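Local coordinates for protein lysyl-trna-dependent l-ysyl-phosphatidylgycerol synthase (Bacillus licheniformis, PDB 4V36) that catalyses the transfer of lysine from lysyl-tRNA to the membrane lipid phosphatidylglycerol, a modification linked to bacterial resistance, at residues F74-K79 / L104-F108; V92-I97 / Y110-L115. All blocks are in the same frame, centred on the assembly; numbering follows the deposited sequence.

How the interactions relate
Interactions 1 and 2 are interleaved along the chain: helix 74-87 leads into strand 91-97, then helix 102-106, then strand 111-122. Their centres lie 13 Å apart, and Tyr105 joins them. Its ring packs Ile78 in interaction 1 and also meets interaction 2, with Tyr105 CE1 3.5 Å from Phe94 CE2 and Tyr105 CE2 3.6 Å from Ile97 CD1. Tyr105 O lies 3.3 Å from Tyr110 N, a probable hydrogen bond just before strand 111-122. Interaction 1 is the more peripheral, about 23 Å from the chain centre against about 16 Å for interaction 2. The latter's Gln96 side chain is about 11 Å from the bound lysine amide.

Interaction 1. Residues F74-K79 / L104-F108; sequences FPLVIK and LYHDF
The start of helix 74-87, with alpha-helical phi/psi throughout residues 74-79, packs against the end of the short helix 102-106 and the turn after it; Pro75 and Leu104 are the closest CA pair at 6.2 Å, and the segments spread to 8.9 Å between the CA atoms of Lys79 and Phe108. Leu104, in the mt rotamer, points at the helix: its CD2 lies 3.7 Å from Pro75 CG, its CD1 3.9 Å from Phe74 CB, and its CB 3.7 Å from Ile78 CD1. Tyr105 follows with CA-CB sideways, but chi1 near -49° brings its ring in, CE1 reaching 3.6 Å from Ile78 CD1; its OH hydrogen-bonds Asp66. Helix 74-87 is the crossover of a beta-alpha-beta unit joining the adjacent parallel strands 60-69 and 91-97, consistent with the acetyltransferase-like (GNAT) fold of this family, and Phe74, Ile78 and Tyr105 all rest on Pro67 of the first strand. A turn follows, with Phe108 N hydrogen-bonded to Tyr105 O at 3.1 Å. Phe108 (chi1 m, phi/psi -100/14) then turns its ring back to the helix, CE2 3.9 Å from Ile78 CG2 and CZ 4.1 Å from Lys79 CA.

Interaction 2. Residues V92-I97 / Y110-L115; sequences VIFYQI and YRFFKL
Ile97 and Phe112 meet across the gap between two strands, CD1 of Ile97 (chi1 p, chi2 t) 3.7 Å from CE1 of Phe112, while Leu115 CD1 (mt rotamer) touches Tyr95 CE1 at 3.6 Å and Gln96 N at 3.6 Å. Gln96 and Leu115 are the nearest CA pair, 7.2 Å apart. Residues 92-97 and 110-115 run 51° apart, measured from first to last CA. The two strands are not direct neighbours: strand 305-313 runs antiparallel between them, consistent with the place of β7 between β5 and β6 in a GNAT fold. Gln96 (phi/psi 60/58) and Ile97 both face Tyr310, a G1 beta bulge, and the chain turns a corner at Gln96. Farther out, Phe94 (chi1 m) drives its edge into the face of Tyr110 (chi1 -86°), a T-shaped pair with centroids 5.4 Å apart and planes at 77°. At the polar edge, Tyr110 OH donates a hydrogen bond to Val92 O, 2.9 Å long.

Interaction 1. Residues F74-K79 / L104-F108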
ATOM      1  N   PHE A  74       9.742  18.460  -6.223  1.00 35.59           N
ATOM      2  CA  PHE A  74      10.325  17.278  -5.590  1.00 33.62           C
ATOM      3  C   PHE A  74      11.816  17.434  -5.255  1.00 35.80           C
ATOM      4  O   PHE A  74      12.236  17.032  -4.171  1.00 36.94           O
ATOM      5  CB  PHE A  74      10.122  16.035  -6.466  1.00 34.45           C
ATOM      6  CG  PHE A  74       8.723  15.481  -6.428  1.00 32.29           C
ATOM      7  CD1 PHE A  74       7.721  16.128  -5.724  1.00 27.18           C
ATOM      8  CD2 PHE A  74       8.417  14.302  -7.086  1.00 32.78           C
ATOM      9  CE1 PHE A  74       6.438  15.618  -5.688  1.00 33.71           C
ATOM     10  CE2 PHE A  74       7.135  13.784  -7.052  1.00 28.63           C
ATOM     11  CZ  PHE A  74       6.145  14.444  -6.353  1.00 31.37           C
ATOM     12  N   PRO A  75      12.627  17.997  -6.175  1.00 36.58           N
ATOM     13  CA  PRO A  75      14.024  18.202  -5.768  1.00 37.27           C
ATOM     14  C   PRO A  75      14.160  19.166  -4.592  1.00 40.05           C
ATOM     15  O   PRO A  75      15.082  19.027  -3.789  1.00 44.33           O
ATOM     16  CB  PRO A  75      14.673  18.792  -7.026  1.00 32.19           C
ATOM     17  CG  PRO A  75      13.830  18.310  -8.143  1.00 31.29           C
ATOM     18  CD  PRO A  75      12.433  18.305  -7.605  1.00 31.46           C
ATOM     19  N   LEU A  76      13.243  20.123  -4.493  1.00 44.29           N
ATOM     20  CA  LEU A  76      13.287  21.118  -3.429  1.00 43.42           C
ATOM     21  C   LEU A  76      12.974  20.513  -2.062  1.00 39.07           C
ATOM     22  O   LEU A  76      13.687  20.761  -1.091  1.00 37.36           O
ATOM     23  CB  LEU A  76      12.311  22.258  -3.728  1.00 44.15           C
ATOM     24  CG  LEU A  76      12.207  23.349  -2.659  1.00 45.01           C
ATOM     25  CD1 LEU A  76      13.565  23.985  -2.403  1.00 45.15           C
ATOM     26  CD2 LEU A  76      11.191  24.401  -3.066  1.00 49.50           C
ATOM     27  N   VAL A  77      11.908  19.719  -1.990  1.00 36.91           N
ATOM     28  CA  VAL A  77      11.475  19.148  -0.719  1.00 34.17           C
ATOM     29  C   VAL A  77      12.467  18.098  -0.215  1.00 36.40           C
ATOM     30  O   VAL A  77      12.692  17.975   0.990  1.00 42.60           O
ATOM     31  CB  VAL A  77      10.056  18.527  -0.828  1.00 37.71           C
ATOM     32  CG1 VAL A  77      10.023  17.394  -1.847  1.00 30.86           C
ATOM     33  CG2 VAL A  77       9.572  18.050   0.533  1.00 23.05           C
ATOM     34  N   ILE A  78      13.074  17.359  -1.138  1.00 31.09           N
ATOM     35  CA  ILE A  78      14.072  16.360  -0.778  1.00 31.03           C
ATOM     36  C   ILE A  78      15.326  17.051  -0.256  1.00 34.69           C
ATOM     37  O   ILE A  78      15.940  16.602   0.712  1.00 38.50           O
ATOM     38  CB  ILE A  78      14.425  15.456  -1.975  1.00 36.26           C
ATOM     39  CG1 ILE A  78      13.211  14.617  -2.378  1.00 33.10           C
ATOM     40  CG2 ILE A  78      15.598  14.547  -1.640  1.00 32.41           C
ATOM     41  CD1 ILE A  78      13.436  13.771  -3.607  1.00 25.10           C
ATOM     42  N   LYS A  79      15.685  18.160  -0.895  1.00 34.35           N
ATOM     43  CA  LYS A  79      16.841  18.951  -0.488  1.00 38.09           C
ATOM     44  C   LYS A  79      16.654  19.527   0.913  1.00 36.40           C
ATOM     45  O   LYS A  79      17.554  19.452   1.747  1.00 39.31           O
ATOM     46  CB  LYS A  79      17.090  20.077  -1.493  1.00 43.87           C
ATOM     47  CG  LYS A  79      18.301  20.942  -1.187  1.00 43.28           C
ATOM     48  CD  LYS A  79      18.489  22.004  -2.260  1.00 54.11           C
ATOM     49  CE  LYS A  79      19.702  22.873  -1.982  1.00 59.36           C
ATOM     50  NZ  LYS A  79      19.880  23.916  -3.030  1.00 63.56           N
ATOM     51  N   LEU A 104      16.568  11.745  -8.329  1.00 46.82           N
ATOM     52  CA  LEU A 104      16.383  12.669  -7.216  1.00 49.95           C
ATOM     53  C   LEU A 104      17.251  12.296  -6.019  1.00 44.88           C
ATOM     54  O   LEU A 104      17.690  13.164  -5.264  1.00 53.34           O
ATOM     55  CB  LEU A 104      14.912  12.706  -6.794  1.00 55.69           C
ATOM     56  CG  LEU A 104      13.894  13.178  -7.833  1.00 50.15           C
ATOM     57  CD1 LEU A 104      12.477  12.983  -7.320  1.00 49.30           C
ATOM     58  CD2 LEU A 104      14.137  14.633  -8.193  1.00 45.80           C
ATOM     59  N   TYR A 105      17.497  11.001  -5.849  1.00 37.16           N
ATOM     60  CA  TYR A 105      18.209  10.509  -4.676  1.00 37.57           C
ATOM     61  C   TYR A 105      19.657  10.154  -4.989  1.00 36.16           C
ATOM     62  O   TYR A 105      20.504  10.130  -4.096  1.00 38.75           O
ATOM     63  CB  TYR A 105      17.485   9.291  -4.094  1.00 30.54           C
ATOM     64  CG  TYR A 105      16.000   9.500  -3.915  1.00 32.47           C
ATOM     65  CD1 TYR A 105      15.499  10.147  -2.793  1.00 30.35           C
ATOM     66  CD2 TYR A 105      15.097   9.055  -4.872  1.00 35.42           C
ATOM     67  CE1 TYR A 105      14.141  10.342  -2.629  1.00 32.04           C
ATOM     68  CE2 TYR A 105      13.738   9.246  -4.716  1.00 36.99           C
ATOM     69  CZ  TYR A 105      13.265   9.889  -3.593  1.00 35.91           C
ATOM     70  OH  TYR A 105      11.913  10.083  -3.434  1.00 31.73           O
ATOM     71  N   HIS A 106      19.939   9.879  -6.258  1.00 36.22           N
ATOM     72  CA  HIS A 106      21.283   9.498  -6.679  1.00 43.95           C
ATOM     73  C   HIS A 106      22.274  10.642  -6.489  1.00 50.21           C
ATOM     74  O   HIS A 106      23.456  10.414  -6.231  1.00 56.60           O
ATOM     75  CB  HIS A 106      21.277   9.046  -8.141  1.00 55.07           C
ATOM     76  CG  HIS A 106      22.592   8.504  -8.611  1.00 66.96           C
ATOM     77  ND1 HIS A 106      23.556   8.035  -7.744  1.00 71.63           N
ATOM     78  CD2 HIS A 106      23.102   8.358  -9.856  1.00 73.02           C
ATOM     79  CE1 HIS A 106      24.603   7.623  -8.437  1.00 74.50           C
ATOM     80  NE2 HIS A 106      24.353   7.808  -9.721  1.00 76.58           N
ATOM     81  N   ASP A 107      21.786  11.872  -6.612  1.00 51.95           N
ATOM     82  CA  ASP A 107      22.632  13.052  -6.466  1.00 55.94           C
ATOM     83  C   ASP A 107      23.080  13.256  -5.022  1.00 49.95           C
ATOM     84  O   ASP A 107      24.042  13.979  -4.759  1.00 52.68           O
ATOM     85  CB  ASP A 107      21.901  14.299  -6.968  1.00 66.36           C
ATOM     86  CG  ASP A 107      21.686  14.283  -8.470  1.00 76.31           C
ATOM     87  OD1 ASP A 107      22.529  13.698  -9.185  1.00 77.29           O
ATOM     88  OD2 ASP A 107      20.678  14.856  -8.934  1.00 79.48           O
ATOM     89  N   PHE A 108      22.381  12.619  -4.090  1.00 40.54           N
ATOM     90  CA  PHE A 108      22.741  12.704  -2.680  1.00 40.57           C
ATOM     91  C   PHE A 108      23.512  11.464  -2.238  1.00 43.54           C
ATOM     92  O   PHE A 108      23.684  11.219  -1.044  1.00 42.91           O
ATOM     93  CB  PHE A 108      21.492  12.890  -1.815  1.00 40.86           C
ATOM     94  CG  PHE A 108      20.781  14.191  -2.054  1.00 41.32           C
ATOM     95  CD1 PHE A 108      21.180  15.344  -1.395  1.00 39.27           C
ATOM     96  CD2 PHE A 108      19.715  14.263  -2.935  1.00 37.20           C
ATOM     97  CE1 PHE A 108      20.528  16.544  -1.612  1.00 36.71           C
ATOM     98  CE2 PHE A 108      19.058  15.460  -3.156  1.00 37.62           C
ATOM     99  CZ  PHE A 108      19.466  16.602  -2.494  1.00 38.88           C
TER

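Interaction 2. Residues V92-I97 / Y110-L115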
ATOM      1  N   VAL A  92      18.734   9.256   6.832  1.00 33.45           N
ATOM      2  CA  VAL A  92      17.446   9.227   6.148  1.00 32.94           C
ATOM      3  C   VAL A  92      17.320   8.033   5.208  1.00 36.25           C
ATOM      4  O   VAL A  92      18.194   7.786   4.376  1.00 37.46           O
ATOM      5  CB  VAL A  92      17.207  10.518   5.350  1.00 35.19           C
ATOM      6  CG1 VAL A  92      15.873  10.454   4.621  1.00 31.71           C
ATOM      7  CG2 VAL A  92      17.249  11.719   6.273  1.00 31.25           C
ATOM      8  N   ILE A  93      16.222   7.300   5.352  1.00 35.07           N
ATOM      9  CA  ILE A  93      15.940   6.142   4.515  1.00 31.34           C
ATOM     10  C   ILE A  93      14.644   6.359   3.735  1.00 27.35           C
ATOM     11  O   ILE A  93      13.662   6.859   4.281  1.00 29.07           O
ATOM     12  CB  ILE A  93      15.825   4.857   5.359  1.00 26.59           C
ATOM     13  CG1 ILE A  93      17.036   4.716   6.284  1.00 36.29           C
ATOM     14  CG2 ILE A  93      15.679   3.637   4.466  1.00 24.15           C
ATOM     15  CD1 ILE A  93      16.871   3.657   7.353  1.00 41.49           C
ATOM     16  N   PHE A  94      14.650   5.996   2.456  1.00 22.67           N
ATOM     17  CA  PHE A  94      13.453   6.101   1.631  1.00 19.01           C
ATOM     18  C   PHE A  94      12.910   4.713   1.304  1.00 20.37           C
ATOM     19  O   PHE A  94      13.622   3.870   0.760  1.00 18.58           O
ATOM     20  CB  PHE A  94      13.747   6.878   0.345  1.00 20.90           C
ATOM     21  CG  PHE A  94      14.134   8.313   0.578  1.00 22.57           C
ATOM     22  CD1 PHE A  94      15.457   8.663   0.792  1.00 24.55           C
ATOM     23  CD2 PHE A  94      13.172   9.308   0.589  1.00 26.02           C
ATOM     24  CE1 PHE A  94      15.813   9.982   1.009  1.00 28.07           C
ATOM     25  CE2 PHE A  94      13.522  10.628   0.806  1.00 23.20           C
ATOM     26  CZ  PHE A  94      14.845  10.965   1.017  1.00 25.76           C
ATOM     27  N   TYR A  95      11.644   4.485   1.635  1.00 17.07           N
ATOM     28  CA  TYR A  95      11.044   3.166   1.485  1.00 15.09           C
ATOM     29  C   TYR A  95       9.958   3.136   0.411  1.00 13.48           C
ATOM     30  O   TYR A  95       9.037   3.951   0.422  1.00 21.62           O
ATOM     31  CB  TYR A  95      10.475   2.700   2.826  1.00 13.18           C
ATOM     32  CG  TYR A  95       9.754   1.377   2.765  1.00 12.65           C
ATOM     33  CD1 TYR A  95      10.439   0.200   2.497  1.00 20.30           C
ATOM     34  CD2 TYR A  95       8.386   1.302   2.990  1.00 15.24           C
ATOM     35  CE1 TYR A  95       9.779  -1.015   2.444  1.00 21.86           C
ATOM     36  CE2 TYR A  95       7.719   0.094   2.942  1.00 21.83           C
ATOM     37  CZ  TYR A  95       8.419  -1.061   2.668  1.00 26.16           C
ATOM     38  OH  TYR A  95       7.754  -2.264   2.617  1.00 30.89           O
ATOM     39  N   GLN A  96      10.083   2.181  -0.508  1.00 21.97           N
ATOM     40  CA  GLN A  96       9.152   1.995  -1.623  1.00 17.03           C
ATOM     41  C   GLN A  96       9.056   3.211  -2.540  1.00 30.62           C
ATOM     42  O   GLN A  96       7.975   3.761  -2.749  1.00 25.36           O
ATOM     43  CB  GLN A  96       7.755   1.626  -1.112  1.00 14.12           C
ATOM     44  CG  GLN A  96       7.648   0.214  -0.564  1.00 22.61           C
ATOM     45  CD  GLN A  96       6.215  -0.273  -0.479  1.00 29.51           C
ATOM     46  OE1 GLN A  96       5.347   0.188  -1.220  1.00 32.25           O
ATOM     47  NE2 GLN A  96       5.960  -1.208   0.427  1.00 38.15           N
ATOM     48  N   ILE A  97      10.193   3.620  -3.094  1.00 27.51           N
ATOM     49  CA  ILE A  97      10.209   4.634  -4.139  1.00 28.54           C
ATOM     50  C   ILE A  97      10.180   3.940  -5.493  1.00 23.41           C
ATOM     51  O   ILE A  97      10.325   2.720  -5.570  1.00 27.65           O
ATOM     52  CB  ILE A  97      11.448   5.544  -4.050  1.00 26.75           C
ATOM     53  CG1 ILE A  97      12.709   4.772  -4.447  1.00 21.66           C
ATOM     54  CG2 ILE A  97      11.577   6.131  -2.651  1.00 21.75           C
ATOM     55  CD1 ILE A  97      13.955   5.624  -4.502  1.00 25.42           C
ATOM     56  N   TYR A 110      22.771   8.174  -2.804  1.00 30.94           N
ATOM     57  CA  TYR A 110      21.941   7.069  -2.335  1.00 34.24           C
ATOM     58  C   TYR A 110      22.061   5.853  -3.242  1.00 37.37           C
ATOM     59  O   TYR A 110      22.219   5.983  -4.456  1.00 33.56           O
ATOM     60  CB  TYR A 110      20.474   7.496  -2.234  1.00 29.71           C
ATOM     61  CG  TYR A 110      20.114   8.153  -0.922  1.00 22.84           C
ATOM     62  CD1 TYR A 110      20.243   9.524  -0.750  1.00 21.71           C
ATOM     63  CD2 TYR A 110      19.642   7.401   0.144  1.00 21.13           C
ATOM     64  CE1 TYR A 110      19.913  10.127   0.449  1.00 22.03           C
ATOM     65  CE2 TYR A 110      19.312   7.993   1.347  1.00 19.14           C
ATOM     66  CZ  TYR A 110      19.449   9.357   1.493  1.00 24.84           C
ATOM     67  OH  TYR A 110      19.121   9.951   2.688  1.00 32.56           O
ATOM     68  N   ARG A 111      21.987   4.671  -2.640  1.00 33.65           N
ATOM     69  CA  ARG A 111      21.978   3.418  -3.384  1.00 34.85           C
ATOM     70  C   ARG A 111      20.572   2.831  -3.360  1.00 26.25           C
ATOM     71  O   ARG A 111      19.751   3.213  -2.526  1.00 23.13           O
ATOM     72  CB  ARG A 111      22.992   2.433  -2.801  1.00 47.53           C
ATOM     73  CG  ARG A 111      24.432   2.901  -2.926  1.00 51.59           C
ATOM     74  CD  ARG A 111      25.367   2.107  -2.032  1.00 60.92           C
ATOM     75  NE  ARG A 111      26.750   2.556  -2.167  1.00 76.74           N
ATOM     76  CZ  ARG A 111      27.739   2.191  -1.358  1.00 86.57           C
ATOM     77  NH1 ARG A 111      27.502   1.372  -0.344  1.00 87.29           N
ATOM     78  NH2 ARG A 111      28.966   2.652  -1.561  1.00 90.33           N
ATOM     79  N   PHE A 112      20.290   1.906  -4.272  1.00 25.93           N
ATOM     80  CA  PHE A 112      18.935   1.389  -4.405  1.00 25.40           C
ATOM     81  C   PHE A 112      18.872  -0.131  -4.318  1.00 27.16           C
ATOM     82  O   PHE A 112      19.783  -0.832  -4.756  1.00 17.60           O
ATOM     83  CB  PHE A 112      18.321   1.862  -5.725  1.00 26.40           C
ATOM     84  CG  PHE A 112      18.374   3.351  -5.910  1.00 32.25           C
ATOM     85  CD1 PHE A 112      17.484   4.178  -5.243  1.00 28.97           C
ATOM     86  CD2 PHE A 112      19.317   3.925  -6.745  1.00 24.65           C
ATOM     87  CE1 PHE A 112      17.532   5.549  -5.408  1.00 26.59           C
ATOM     88  CE2 PHE A 112      19.369   5.296  -6.915  1.00 32.19           C
ATOM     89  CZ  PHE A 112      18.476   6.109  -6.246  1.00 30.87           C
ATOM     90  N   PHE A 113      17.781  -0.625  -3.745  1.00 19.93           N
ATOM     91  CA  PHE A 113      17.562  -2.054  -3.582  1.00 13.90           C
ATOM     92  C   PHE A 113      16.109  -2.393  -3.894  1.00 20.16           C
ATOM     93  O   PHE A 113      15.194  -1.843  -3.283  1.00 25.30           O
ATOM     94  CB  PHE A 113      17.928  -2.491  -2.163  1.00 18.18           C
ATOM     95  CG  PHE A 113      17.561  -3.911  -1.850  1.00 17.36           C
ATOM     96  CD1 PHE A 113      18.349  -4.957  -2.302  1.00 19.30           C
ATOM     97  CD2 PHE A 113      16.435  -4.202  -1.097  1.00 20.30           C
ATOM     98  CE1 PHE A 113      18.016  -6.267  -2.014  1.00 21.60           C
ATOM     99  CE2 PHE A 113      16.096  -5.509  -0.807  1.00 21.87           C
ATOM    100  CZ  PHE A 113      16.888  -6.542  -1.267  1.00 21.04           C
ATOM    101  N   LYS A 114      15.898  -3.298  -4.845  1.00 19.68           N
ATOM    102  CA  LYS A 114      14.547  -3.638  -5.281  1.00 23.02           C
ATOM    103  C   LYS A 114      13.819  -4.477  -4.237  1.00 19.43           C
ATOM    104  O   LYS A 114      14.232  -5.593  -3.922  1.00 21.55           O
ATOM    105  CB  LYS A 114      14.583  -4.374  -6.622  1.00 21.83           C
ATOM    106  CG  LYS A 114      13.254  -4.365  -7.361  1.00 22.31           C
ATOM    107  CD  LYS A 114      13.419  -4.790  -8.812  1.00 26.43           C
ATOM    108  CE  LYS A 114      12.128  -4.591  -9.595  1.00 27.36           C
ATOM    109  NZ  LYS A 114      12.277  -4.977 -11.023  1.00 29.00           N
ATOM    110  N   LEU A 115      12.730  -3.927  -3.709  1.00 19.67           N
ATOM    111  CA  LEU A 115      11.958  -4.573  -2.652  1.00 15.55           C
ATOM    112  C   LEU A 115      10.959  -5.579  -3.211  1.00 14.35           C
ATOM    113  O   LEU A 115      10.647  -6.587  -2.576  1.00 19.05           O
ATOM    114  CB  LEU A 115      11.220  -3.520  -1.822  1.00 10.41           C
ATOM    115  CG  LEU A 115      12.089  -2.460  -1.144  1.00 17.57           C
ATOM    116  CD1 LEU A 115      11.255  -1.242  -0.791  1.00 17.30           C
ATOM    117  CD2 LEU A 115      12.750  -3.033   0.097  1.00 12.31           C
TER